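PDB 2PW6: 4,5-DOPA dioxygenase extradiol, which opens the aromatic ring of L-DOPA between carbons 4 and 5 with dioxygen in vitro, giving an unstable seco-DOPA that rearranges to betalamic acid. Local coordinates for the zinc ion site. Sequence-based numbering; all coordinates share one arbitrary frame. Chains: chain A/B, Uncharacterized protein ygiD.

The zinc ion site. Residues chain A 22, 56-57, 120, 172, 174, 177, 233-234; chain B 84, 86. With ZN (zinc ion), chain C.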
loop_
_atom_site.group_PDB
_atom_site.type_symbol
_atom_site.label_atom_id
_atom_site.label_comp_id
_atom_site.label_asym_id
_atom_site.label_seq_id
_atom_site.Cartn_x
_atom_site.Cartn_y
_atom_site.Cartn_z
ATOM N N HIS A 22 -4.944 -12.774 -2.794
ATOM C CA HIS A 22 -3.718 -12.345 -2.159
ATOM C C HIS A 22 -3.897 -11.797 -0.757
ATOM O O HIS A 22 -4.998 -11.545 -0.345
ATOM C CB HIS A 22 -2.949 -11.365 -3.049
ATOM C CG HIS A 22 -3.560 -10.001 -3.150
ATOM N ND1 HIS A 22 -3.726 -9.358 -4.345
ATOM C CD2 HIS A 22 -4.005 -9.148 -2.211
ATOM C CE1 HIS A 22 -4.262 -8.181 -4.145
ATOM N NE2 HIS A 22 -4.444 -8.027 -2.856
ATOM N N ALA A 56 -5.884 -5.791 -8.483
ATOM C CA ALA A 56 -6.963 -5.012 -7.811
ATOM C C ALA A 56 -6.590 -3.568 -7.585
ATOM O O ALA A 56 -7.403 -2.652 -7.680
ATOM C CB ALA A 56 -7.286 -5.653 -6.431
ATOM N N HIS A 57 -5.348 -3.368 -7.223
ATOM C CA HIS A 57 -4.885 -2.065 -6.832
ATOM C C HIS A 57 -4.463 -1.121 -7.999
ATOM O O HIS A 57 -4.072 -0.027 -7.741
ATOM C CB HIS A 57 -3.756 -2.235 -5.819
ATOM C CG HIS A 57 -4.184 -2.868 -4.529
ATOM N ND1 HIS A 57 -4.538 -2.119 -3.429
ATOM C CD2 HIS A 57 -4.307 -4.170 -4.159
ATOM C CE1 HIS A 57 -4.857 -2.927 -2.435
ATOM N NE2 HIS A 57 -4.734 -4.180 -2.851
ATOM N N ASP A 120 1.325 -3.412 -5.192
ATOM C CA ASP A 120 0.699 -3.626 -3.868
ATOM C C ASP A 120 1.343 -4.795 -3.082
ATOM O O ASP A 120 1.860 -5.731 -3.686
ATOM C CB ASP A 120 -0.800 -3.868 -4.039
ATOM C CG ASP A 120 -1.099 -4.956 -4.996
ATOM O OD1 ASP A 120 -1.019 -4.745 -6.220
ATOM O OD2 ASP A 120 -1.475 -6.039 -4.554
ATOM N N SER A 172 -4.474 -10.670 -9.752
ATOM C CA SER A 172 -4.551 -10.861 -8.312
ATOM C C SER A 172 -5.510 -9.881 -7.650
ATOM O O SER A 172 -5.533 -8.687 -7.981
ATOM C CB SER A 172 -3.177 -10.947 -7.600
ATOM O OG SER A 172 -2.678 -9.710 -7.123
ATOM N N ASN A 174 -9.230 -10.556 -4.788
ATOM C CA ASN A 174 -9.963 -11.255 -3.682
ATOM C C ASN A 174 -11.442 -11.189 -4.000
ATOM O O ASN A 174 -12.027 -10.081 -4.058
ATOM C CB ASN A 174 -9.749 -10.604 -2.279
ATOM C CG ASN A 174 -8.319 -10.756 -1.718
ATOM O OD1 ASN A 174 -7.616 -9.740 -1.500
ATOM N ND2 ASN A 174 -7.911 -12.000 -1.396
ATOM N N HIS A 177 -14.057 -9.199 -0.183
ATOM C CA HIS A 177 -13.127 -8.182 0.225
ATOM C C HIS A 177 -13.802 -6.979 0.827
ATOM O O HIS A 177 -14.014 -5.956 0.154
ATOM C CB HIS A 177 -12.208 -7.764 -0.966
ATOM C CG HIS A 177 -11.125 -6.806 -0.572
ATOM N ND1 HIS A 177 -11.374 -5.466 -0.307
ATOM C CD2 HIS A 177 -9.803 -7.012 -0.333
ATOM C CE1 HIS A 177 -10.222 -4.881 0.002
ATOM N NE2 HIS A 177 -9.263 -5.799 0.013
ATOM N N GLU A 233 -13.104 -3.522 -7.389
ATOM C CA GLU A 233 -11.700 -3.701 -7.880
ATOM C C GLU A 233 -11.037 -5.033 -7.525
ATOM O O GLU A 233 -10.334 -5.607 -8.344
ATOM C CB GLU A 233 -10.783 -2.520 -7.485
ATOM C CG GLU A 233 -10.290 -2.534 -6.026
ATOM C CD GLU A 233 -11.407 -2.268 -5.005
ATOM O OE1 GLU A 233 -12.291 -1.445 -5.327
ATOM O OE2 GLU A 233 -11.390 -2.861 -3.893
ATOM N N HIS A 234 -11.284 -5.548 -6.315
ATOM C CA HIS A 234 -10.669 -6.829 -5.902
ATOM C C HIS A 234 -11.294 -8.071 -6.478
ATOM O O HIS A 234 -10.679 -9.157 -6.482
ATOM C CB HIS A 234 -10.540 -6.940 -4.399
ATOM C CG HIS A 234 -9.295 -6.320 -3.839
ATOM N ND1 HIS A 234 -9.203 -4.983 -3.556
ATOM C CD2 HIS A 234 -8.167 -6.877 -3.352
ATOM C CE1 HIS A 234 -8.048 -4.724 -2.975
ATOM N NE2 HIS A 234 -7.386 -5.860 -2.842
ATOM N N LEU B 84 -6.734 1.410 -2.995
ATOM C CA LEU B 84 -5.318 1.650 -2.666
ATOM C C LEU B 84 -4.695 0.761 -1.561
ATOM O O LEU B 84 -3.810 -0.041 -1.876
ATOM C CB LEU B 84 -5.038 3.135 -2.411
ATOM C CG LEU B 84 -4.950 4.133 -3.572
ATOM C CD1 LEU B 84 -5.290 5.494 -3.059
ATOM C CD2 LEU B 84 -3.570 4.174 -4.189
ATOM N N ASP B 86 -4.633 -2.048 1.710
ATOM C CA ASP B 86 -5.370 -3.250 2.176
ATOM C C ASP B 86 -5.481 -3.128 3.733
ATOM O O ASP B 86 -5.140 -4.032 4.481
ATOM C CB ASP B 86 -4.775 -4.578 1.575
ATOM C CG ASP B 86 -5.399 -4.945 0.176
ATOM O OD1 ASP B 86 -6.582 -4.545 0.060
ATOM O OD2 ASP B 86 -4.788 -5.599 -0.805
HETATM ZN ZN ZN C . -5.610 -6.112 -2.000
#
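Three histidines of chain A present their NE2 atoms to the zinc ion: A:His234 at 2.0 Å from ZN, A:His57 and A:His22 somewhat farther. The A:His234 and A:His57 nitrogens subtend 94° at the metal, and the other angles between histidines are wider, leaving one side of the metal to a carboxylate from the other chain. There B:Asp86 meets A:His234 tip to tip, with OD2 modelled implausibly close to the metal and OD1 as a longer, loosely defined contact, so the shell is irregular and further ligands may be unseen. The same carboxylate reaches A:His177, a known zinc-binding position of the enzyme, although here A:His177 NE2 lies 4.2 Å from ZN, too far to bond, and is turned to the carboxylate. A:His177 CG lies anti to the backbone N (chi1 -174°), and A:His177 NE2 donates to B:Asp86 OD1 at 3.0 Å, nearly in the ring plane but from above the carboxylate plane. The A:His234 ring is sandwiched, A:Ala56 CB over the centre of one face and A:His177 NE2 over the other. An alanine in place of A:His177 would probably leave that face of A:His234 less supported and the carboxylate oxygen without this donor.

Each of the three zinc-bound histidines has its ND1 engaged by a second-shell acceptor, which probably helps to fix the turn of the ring. A:His234 ND1 gives a nearly straight bond (172°) to the anti lone pair of A:Glu233 OE2, 3.1 Å away, which may make the imidazole a stronger donor to the metal. A:His22 ND1 bonds in plane to A:Ser172 OG at 3.0 Å, while A:Asn174 ND2 holds the A:His22 carbonyl O on a lone pair. A:His57 ND1 makes a more bent bond to B:Leu84 O at 2.7 Å, and A:Asp120 CB covers part of one ring face. Because the protein is a monomer, the chain B carboxylate probably reflects crystal packing, occupying a position that substrate or solvent could take. This is the metal centre of a DODA-type, LigB-like extradiol dioxygenase, where catechol ring opening takes place.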